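Local coordinates for ethanolamine utilization protein EutL (Clostridium perfringens E str. JGS1987, PDB 4TLH), which builds trimers that serve as tandem-BMC shell tiles of the ethanolamine utilization bacterial microcompartment and probably takes part in transport across that shell, at the interface of chains A and B. Residues are numbered along the deposited sequence; one frame, centred on the assembly and turned at random. Chains: chain A/B, Ethanolamine utilization protein EutL.

Contact 1: the interface of chains A and B. Residues chain A 70, 74, 182; chain B 69-70, 74, 76.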
loop_
_atom_site.group_PDB
_atom_site.type_symbol
_atom_site.label_atom_id
_atom_site.label_comp_id
_atom_site.label_asym_id
_atom_site.label_seq_id
_atom_site.Cartn_x
_atom_site.Cartn_y
_atom_site.Cartn_z
ATOM N N ALA A 70 -1.592 3.529 4.462
ATOM C CA ALA A 70 -1.988 4.948 4.503
ATOM C C ALA A 70 -2.393 5.434 5.890
ATOM O O ALA A 70 -2.920 6.534 6.034
ATOM C CB ALA A 70 -3.110 5.231 3.494
ATOM N N ASN A 74 -6.636 7.259 7.704
ATOM C CA ASN A 74 -7.346 6.705 6.550
ATOM C C ASN A 74 -7.982 5.337 6.765
ATOM O O ASN A 74 -8.454 4.699 5.794
ATOM C CB ASN A 74 -6.372 6.632 5.380
ATOM C CG ASN A 74 -6.028 7.999 4.859
ATOM O OD1 ASN A 74 -6.917 8.813 4.644
ATOM N ND2 ASN A 74 -4.732 8.287 4.711
ATOM N N THR A 182 2.446 3.131 6.235
ATOM C CA THR A 182 1.860 4.374 6.737
ATOM C C THR A 182 2.405 5.632 6.043
ATOM O O THR A 182 2.024 6.733 6.401
ATOM C CB THR A 182 2.120 4.539 8.231
ATOM O OG1 THR A 182 3.533 4.531 8.453
ATOM C CG2 THR A 182 1.421 3.413 9.055
ATOM N N TYR B 69 1.480 5.421 -0.726
ATOM C CA TYR B 69 0.227 4.685 -0.753
ATOM C C TYR B 69 -0.995 5.583 -0.659
ATOM O O TYR B 69 -1.117 6.400 0.237
ATOM C CB TYR B 69 0.174 3.651 0.375
ATOM C CG TYR B 69 1.217 2.577 0.232
ATOM C CD1 TYR B 69 1.138 1.643 -0.767
ATOM C CD2 TYR B 69 2.300 2.519 1.091
ATOM C CE1 TYR B 69 2.098 0.663 -0.909
ATOM C CE2 TYR B 69 3.265 1.543 0.961
ATOM C CZ TYR B 69 3.161 0.621 -0.049
ATOM O OH TYR B 69 4.126 -0.358 -0.185
ATOM N N ALA B 70 -1.885 5.401 -1.634
ATOM C CA ALA B 70 -3.196 6.045 -1.707
ATOM C C ALA B 70 -3.160 7.520 -2.134
ATOM O O ALA B 70 -4.173 8.219 -2.079
ATOM C CB ALA B 70 -3.922 5.889 -0.369
ATOM N N ASN B 74 -4.625 11.621 0.226
ATOM C CA ASN B 74 -4.698 10.847 1.462
ATOM C C ASN B 74 -3.439 10.940 2.321
ATOM O O ASN B 74 -3.307 10.207 3.314
ATOM C CB ASN B 74 -4.994 9.385 1.141
ATOM C CG ASN B 74 -6.413 9.186 0.591
ATOM O OD1 ASN B 74 -7.387 9.640 1.196
ATOM N ND2 ASN B 74 -6.524 8.550 -0.568
ATOM N N SER B 76 -1.042 11.959 5.252
ATOM C CA SER B 76 -1.356 12.229 6.644
ATOM C C SER B 76 -0.464 13.309 7.228
ATOM O O SER B 76 -0.742 13.811 8.306
ATOM C CB SER B 76 -1.220 10.968 7.494
ATOM O OG SER B 76 0.127 10.549 7.560
HETATM O O HOH W 1 -0.132 7.900 7.503
#

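Contact 2: the interface of chains A and B. Residues chain A 155, 159, 210; chain B 14-16.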
loop_
_atom_site.group_PDB
_atom_site.type_symbol
_atom_site.label_atom_id
_atom_site.label_comp_id
_atom_site.label_asym_id
_atom_site.label_seq_id
_atom_site.Cartn_x
_atom_site.Cartn_y
_atom_site.Cartn_z
ATOM N N LEU A 155 10.823 12.755 3.367
ATOM C CA LEU A 155 11.948 13.666 3.164
ATOM C C LEU A 155 12.609 13.957 4.504
ATOM O O LEU A 155 13.836 13.953 4.609
ATOM C CB LEU A 155 11.528 14.984 2.505
ATOM C CG LEU A 155 12.650 15.960 2.152
ATOM C CD1 LEU A 155 12.374 16.706 0.855
ATOM C CD2 LEU A 155 12.913 16.961 3.289
ATOM N N TYR A 159 16.590 13.019 5.468
ATOM C CA TYR A 159 17.474 14.078 5.939
ATOM C C TYR A 159 17.987 13.863 7.359
ATOM O O TYR A 159 19.182 13.931 7.621
ATOM C CB TYR A 159 16.765 15.429 5.872
ATOM C CG TYR A 159 17.672 16.568 6.267
ATOM C CD1 TYR A 159 18.641 17.034 5.401
ATOM C CD2 TYR A 159 17.567 17.166 7.512
ATOM C CE1 TYR A 159 19.482 18.084 5.766
ATOM C CE2 TYR A 159 18.386 18.189 7.883
ATOM C CZ TYR A 159 19.350 18.645 7.019
ATOM O OH TYR A 159 20.159 19.692 7.415
ATOM N N VAL A 210 13.843 20.844 9.290
ATOM C CA VAL A 210 13.140 20.777 8.011
ATOM C C VAL A 210 11.724 21.334 8.165
ATOM O O VAL A 210 11.229 22.102 7.321
ATOM C CB VAL A 210 13.072 19.339 7.477
ATOM C CG1 VAL A 210 12.214 19.269 6.220
ATOM C CG2 VAL A 210 14.469 18.831 7.165
ATOM N N LYS B 14 15.304 19.864 0.023
ATOM C CA LYS B 14 16.434 19.978 0.938
ATOM C C LYS B 14 17.700 19.445 0.295
ATOM O O LYS B 14 17.648 18.458 -0.431
ATOM C CB LYS B 14 16.144 19.228 2.239
ATOM C CG LYS B 14 17.151 19.437 3.351
ATOM C CD LYS B 14 16.948 20.797 3.999
ATOM C CE LYS B 14 18.021 21.119 5.011
ATOM N NZ LYS B 14 17.762 22.432 5.641
ATOM N N ILE B 15 18.824 20.117 0.551
ATOM C CA ILE B 15 20.136 19.632 0.141
ATOM C C ILE B 15 20.965 19.146 1.328
ATOM O O ILE B 15 20.990 19.761 2.404
ATOM C CB ILE B 15 20.930 20.737 -0.613
ATOM C CG1 ILE B 15 20.219 21.073 -1.913
ATOM C CG2 ILE B 15 22.397 20.314 -0.884
ATOM C CD1 ILE B 15 20.838 22.181 -2.707
ATOM N N ILE B 16 21.668 18.042 1.090
ATOM C CA ILE B 16 22.622 17.470 2.028
ATOM C C ILE B 16 24.000 17.558 1.409
ATOM O O ILE B 16 24.214 17.026 0.316
ATOM C CB ILE B 16 22.320 15.986 2.334
ATOM C CG1 ILE B 16 20.942 15.839 2.966
ATOM C CG2 ILE B 16 23.415 15.389 3.240
ATOM C CD1 ILE B 16 20.477 14.399 3.081
HETATM O O HOH W 2 21.937 20.430 5.141
#

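Contact 3: the interface of chains A and B. Residues chain A 154, 158-159, 178; chain B 23, 27, 38, 84, 86.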
loop_
_atom_site.group_PDB
_atom_site.type_symbol
_atom_site.label_atom_id
_atom_site.label_comp_id
_atom_site.label_asym_id
_atom_site.label_seq_id
_atom_site.Cartn_x
_atom_site.Cartn_y
_atom_site.Cartn_z
ATOM N N PRO A 154 8.760 10.916 4.767
ATOM C CA PRO A 154 9.888 10.507 3.913
ATOM C C PRO A 154 11.057 11.511 3.752
ATOM O O PRO A 154 12.186 11.104 4.016
ATOM C CB PRO A 154 9.209 10.245 2.566
ATOM C CG PRO A 154 7.840 9.779 2.947
ATOM C CD PRO A 154 7.459 10.625 4.123
ATOM N N MET A 158 14.751 10.922 5.644
ATOM C CA MET A 158 16.001 10.732 4.904
ATOM C C MET A 158 17.021 11.775 5.323
ATOM O O MET A 158 18.190 11.459 5.516
ATOM C CB MET A 158 15.788 10.801 3.379
ATOM C CG MET A 158 14.863 9.716 2.816
ATOM S SD MET A 158 15.409 8.076 3.306
ATOM C CE MET A 158 16.803 7.851 2.202
ATOM N N TYR A 159 16.590 13.019 5.468
ATOM C CA TYR A 159 17.474 14.078 5.939
ATOM C C TYR A 159 17.987 13.863 7.359
ATOM O O TYR A 159 19.182 13.931 7.621
ATOM C CB TYR A 159 16.765 15.429 5.872
ATOM C CG TYR A 159 17.672 16.568 6.267
ATOM C CD1 TYR A 159 18.641 17.034 5.401
ATOM C CD2 TYR A 159 17.567 17.166 7.512
ATOM C CE1 TYR A 159 19.482 18.084 5.766
ATOM C CE2 TYR A 159 18.386 18.189 7.883
ATOM C CZ TYR A 159 19.350 18.645 7.019
ATOM O OH TYR A 159 20.159 19.692 7.415
ATOM N N PRO A 178 11.275 4.663 2.471
ATOM C CA PRO A 178 9.985 5.283 2.180
ATOM C C PRO A 178 9.375 4.755 0.885
ATOM O O PRO A 178 10.045 4.630 -0.133
ATOM C CB PRO A 178 10.325 6.774 2.075
ATOM C CG PRO A 178 11.738 6.821 1.738
ATOM C CD PRO A 178 12.389 5.609 2.318
ATOM N N MET B 23 24.535 6.053 4.970
ATOM C CA MET B 23 23.447 6.350 4.061
ATOM C C MET B 23 23.867 6.092 2.612
ATOM O O MET B 23 23.087 5.587 1.823
ATOM C CB MET B 23 22.983 7.797 4.239
ATOM C CG MET B 23 21.683 8.145 3.558
ATOM S SD MET B 23 20.288 7.097 4.074
ATOM C CE MET B 23 20.595 6.924 5.826
ATOM N N LEU B 27 21.937 3.460 0.182
ATOM C CA LEU B 27 21.356 3.950 -1.069
ATOM C C LEU B 27 22.151 3.551 -2.309
ATOM O O LEU B 27 21.838 3.992 -3.412
ATOM C CB LEU B 27 21.235 5.473 -1.043
ATOM C CG LEU B 27 20.206 6.093 -0.106
ATOM C CD1 LEU B 27 20.333 7.613 -0.156
ATOM C CD2 LEU B 27 18.797 5.655 -0.490
ATOM N N LEU B 38 16.881 16.338 -1.983
ATOM C CA LEU B 38 15.623 15.665 -1.672
ATOM C C LEU B 38 14.473 16.536 -2.137
ATOM O O LEU B 38 14.519 17.752 -2.003
ATOM C CB LEU B 38 15.495 15.403 -0.171
ATOM C CG LEU B 38 16.643 14.713 0.563
ATOM C CD1 LEU B 38 16.375 14.752 2.087
ATOM C CD2 LEU B 38 16.863 13.310 0.128
ATOM N N ILE B 84 8.588 10.908 -3.250
ATOM C CA ILE B 84 9.881 11.392 -2.814
ATOM C C ILE B 84 10.864 11.018 -3.901
ATOM O O ILE B 84 10.862 9.888 -4.399
ATOM C CB ILE B 84 10.324 10.810 -1.449
ATOM C CG1 ILE B 84 11.741 11.316 -1.119
ATOM C CG2 ILE B 84 10.230 9.270 -1.418
ATOM C CD1 ILE B 84 12.194 11.071 0.231
ATOM N N ILE B 86 15.168 11.559 -4.926
ATOM C CA ILE B 86 16.486 11.950 -4.479
ATOM C C ILE B 86 17.430 12.016 -5.672
ATOM O O ILE B 86 17.623 11.036 -6.395
ATOM C CB ILE B 86 17.062 10.993 -3.419
ATOM C CG1 ILE B 86 16.080 10.854 -2.251
ATOM C CG2 ILE B 86 18.451 11.481 -2.950
ATOM C CD1 ILE B 86 16.577 9.989 -1.095
#

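Contact 4: the interface of chains A and B. Residues chain A 121, 156, 210, 214-215; chain B 11-12, 79.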
loop_
_atom_site.group_PDB
_atom_site.type_symbol
_atom_site.label_atom_id
_atom_site.label_comp_id
_atom_site.label_asym_id
_atom_site.label_seq_id
_atom_site.Cartn_x
_atom_site.Cartn_y
_atom_site.Cartn_z
ATOM N N ILE A 121 3.445 17.684 10.889
ATOM C CA ILE A 121 4.693 16.939 10.764
ATOM C C ILE A 121 5.021 16.391 12.138
ATOM O O ILE A 121 4.961 17.120 13.128
ATOM C CB ILE A 121 5.861 17.800 10.258
ATOM C CG1 ILE A 121 5.526 18.389 8.888
ATOM C CG2 ILE A 121 7.158 16.977 10.192
ATOM C CD1 ILE A 121 6.531 19.331 8.363
ATOM N N GLU A 156 11.794 14.211 5.521
ATOM C CA GLU A 156 12.316 14.569 6.843
ATOM C C GLU A 156 13.179 13.437 7.390
ATOM O O GLU A 156 14.233 13.655 8.000
ATOM C CB GLU A 156 11.176 14.875 7.830
ATOM C CG GLU A 156 10.270 16.039 7.439
ATOM C CD GLU A 156 9.053 15.597 6.618
ATOM O OE1 GLU A 156 9.231 14.874 5.613
ATOM O OE2 GLU A 156 7.910 15.970 6.983
ATOM N N VAL A 210 13.843 20.844 9.290
ATOM C CA VAL A 210 13.140 20.777 8.011
ATOM C C VAL A 210 11.724 21.334 8.165
ATOM O O VAL A 210 11.229 22.102 7.321
ATOM C CB VAL A 210 13.072 19.339 7.477
ATOM C CG1 VAL A 210 12.214 19.269 6.220
ATOM C CG2 VAL A 210 14.469 18.831 7.165
ATOM N N PRO A 214 10.340 24.086 5.138
ATOM C CA PRO A 214 10.115 22.936 4.255
ATOM C C PRO A 214 10.708 23.102 2.855
ATOM O O PRO A 214 11.090 22.104 2.255
ATOM C CB PRO A 214 8.586 22.848 4.177
ATOM C CG PRO A 214 8.080 23.581 5.344
ATOM C CD PRO A 214 9.078 24.650 5.644
ATOM N N LEU A 215 10.798 24.328 2.357
ATOM C CA LEU A 215 11.283 24.539 1.000
ATOM C C LEU A 215 12.776 24.905 0.935
ATOM O O LEU A 215 13.267 25.371 -0.096
ATOM C CB LEU A 215 10.429 25.604 0.317
ATOM C CG LEU A 215 9.065 25.123 -0.184
ATOM C CD1 LEU A 215 8.363 26.295 -0.825
ATOM C CD2 LEU A 215 9.184 23.939 -1.169
ATOM N N LEU B 11 6.288 20.287 -2.508
ATOM C CA LEU B 11 6.003 20.505 -1.096
ATOM C C LEU B 11 7.235 20.809 -0.246
ATOM O O LEU B 11 7.143 21.539 0.738
ATOM C CB LEU B 11 5.291 19.281 -0.530
ATOM C CG LEU B 11 3.975 18.931 -1.244
ATOM C CD1 LEU B 11 3.383 17.624 -0.711
ATOM C CD2 LEU B 11 2.959 20.038 -1.106
ATOM N N SER B 12 8.376 20.235 -0.619
ATOM C CA SER B 12 9.574 20.313 0.203
ATOM C C SER B 12 10.806 20.023 -0.627
ATOM O O SER B 12 10.776 19.167 -1.529
ATOM C CB SER B 12 9.477 19.316 1.368
ATOM O OG SER B 12 10.594 19.404 2.234
ATOM N N LEU B 79 4.347 17.197 4.252
ATOM C CA LEU B 79 5.387 17.137 3.225
ATOM C C LEU B 79 5.449 15.801 2.491
ATOM O O LEU B 79 6.239 15.640 1.584
ATOM C CB LEU B 79 6.763 17.446 3.849
ATOM C CG LEU B 79 6.831 18.738 4.667
ATOM C CD1 LEU B 79 8.268 19.092 5.128
ATOM C CD2 LEU B 79 6.230 19.901 3.889
HETATM O O HOH W 3 5.457 15.624 6.215
#

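Contact 1: the interface of chains A and B
A:Asn74 and B:Asn74, the same residue from two copies, meet across this contact, their side-chain amide planes turned 80° apart. The hydrogen bonding centres on the A:Asn74 amide nitrogen. A:Asn74 ND2 reaches across to the backbone carbonyl B:Asn74 O at 2.8 Å, in the carbonyl plane and on a lone pair. A:Asn74 ND2 also gives a hydrogen bond at 2.8 Å to A:Ala70 O of its own chain, where the donor sits tilted from the carbonyl plane. Two acceptors thus hold the amide's rotation. CG lies beside the backbone N (chi1 -70°), which turns the amide back toward A:Ala70. B:Asn74 ND2 makes the matching bond within its chain, to B:Ala70 O at 2.8 Å, so both loops are braced alike.

The apolar part is small: methyl A:Ala70 CB faces methyl B:Ala70 CB at 4.0 Å. A water adds a polar link, 2.7 Å from the hydroxyl B:Ser76 OG and 2.7 Å from the carbonyl A:Thr182 O.

Both asparagines end the 3-10 helix 72-74, and A:Ala70 and B:Ala70 lie in the loop after strand 61-67. That like residues meet suggests that these loops lie near the three-fold axis of the trimer.

Contact 2: the interface of chains A and B
B:Lys14, on strand 10-16, lies over the rim of one face of the A:Tyr159 ring, which projects from helix 154-167. At its root, B:Lys14 CB meets the methyl A:Leu155 CD2 at 4.1 Å, the two side chains crossing at about a right angle. B:Lys14 CG settles 3.5 Å from A:Tyr159 CD1, above the rim. A bend at chi2 (76°) then turns the chain to follow the CD1-CE1-CZ rim toward the hydroxyl. B:Lys14 CD stands 4.1 Å above the ring plane of A:Tyr159, with A:Val210 CG2 farther off on another side. B:Lys14 CE comes down to 3.5 Å from A:Tyr159 CE1, and is about as close to A:Tyr159 CZ. The terminal amine nitrogen B:Lys14 NZ ends 4.0 Å from the phenol oxygen A:Tyr159 OH; the carbons CG and CE make the close ring contacts.

Beside the lysine, B:Ile16 CG1 meets the ring's edge at A:Tyr159 CD1, 3.6 Å away. At the edge too, in the ring plane, a water links A:Tyr159 OH to the backbone carbonyl B:Ile15 O, 3.0 Å from each oxygen. Flanked by these carbons and linked through water at its hydroxyl, the tyrosine should help to hold one subunit's helix against the neighbour's strand within the trimer.

Contact 3: the interface of chains A and B
This is an apolar helix-on-sheet interface between two tandem-BMC subunits, and it joins neighbours in the EutL trimer. A:Met158 and A:Pro154, on helix 154-167 of chain A, rest on B:Ile84 and B:Ile86 of strand 83-89 and B:Leu38 of strand 35-41.

A:Met158 carries much of the contact. Its CG lies beside the backbone N (chi1 -62°), and further bends at chi2 and chi3 swing the terminal methyl toward chain B. A:Met158 CG touches the methyl B:Ile84 CD1 at 4.0 Å, the two chains crossing obliquely. The terminal methyl A:Met158 CE then reaches B:Ile86 CD1 at 3.9 Å, coming at about a right angle to that isoleucine. A:Met158 CE also meets B:Leu27 CD2 tip to tip at 4.0 Å. The sulfur of B:Met23, from helix 21-26, also approaches it, although that side chain is poorly ordered.

Toward the start of the helix, B:Ile84 CD1 lies 3.7 Å from the backbone carbon A:Pro154 C and 3.9 Å from the ring carbon A:Pro154 CB. CG1 of B:Ile84 is anti to its own backbone N (chi1 177°), which aims that methyl at the helix's first turn. B:Leu38 CD1 fits against the helix backbone farther along, at the root of the tyrosine side chain, 3.8 Å from A:Tyr159 N and 3.9 Å from A:Tyr159 CB.

Contact 4: the interface of chains A and B
From chain A come helix 154-167, the end of helix 193-211 with the loop after it, and the loop residue A:Ile121; from chain B, the start of strand 10-16 and the loop carrying B:Leu79. Both chains are tandem-BMC shell subunits, joined here by an apolar knob with polar ties beside it.

The knob is B:Leu79. B:Leu79 CD1 lies 3.7 Å from the methyl A:Ile121 CD1, and A:Val210 CG1 approaches the same leucine methyl from helix 193-211. The other branch, B:Leu79 CD2, packs on the ring carbon A:Pro214 CB at 3.8 Å. CG lies beside the backbone N (chi1 -52°), which points the branched end into chain A.

The carboxylate of A:Glu156 lies across the leucine, A:Glu156 OE2 being 3.6 Å from B:Leu79 CD1 and about as close to B:Leu79 CB. A:Glu156 OE2 is also 2.6 Å from a water, which is 2.7 Å from the backbone nitrogen B:Leu79 N. The water so ties the base of the knob to the carboxylate. Placed in the first turn of helix 154-167, A:Glu156 may have its negative charge favoured by the helix end.

A direct hydrogen bond runs from the hydroxyl B:Ser12 OG to the carbonyl A:Pro214 O at 2.7 Å, the donor tilted 16° from the carbonyl plane. Next to it, A:Leu215 CD2 covers the strand backbone, 3.7 Å from B:Leu11 O.

Contacts 2 and 3 lie about 8 Å apart between the centres of their C-alpha atoms and share A:Tyr159; contacts 2 and 4 are equally close and share A:Val210. Contacts 3 and 4, about 12 Å apart, draw on different residues of helix 154-167, which also serves contact 2. Strand 10-16 of chain B takes part in both contacts 2 and 4. Contact 1 stands off, 17 to 22 Å from the others by the same measure, and joins loops and the 3-10 helices 72-74. The three neighbouring contacts and the separate contact 1 together should steady the two subunits against hinging within the trimer.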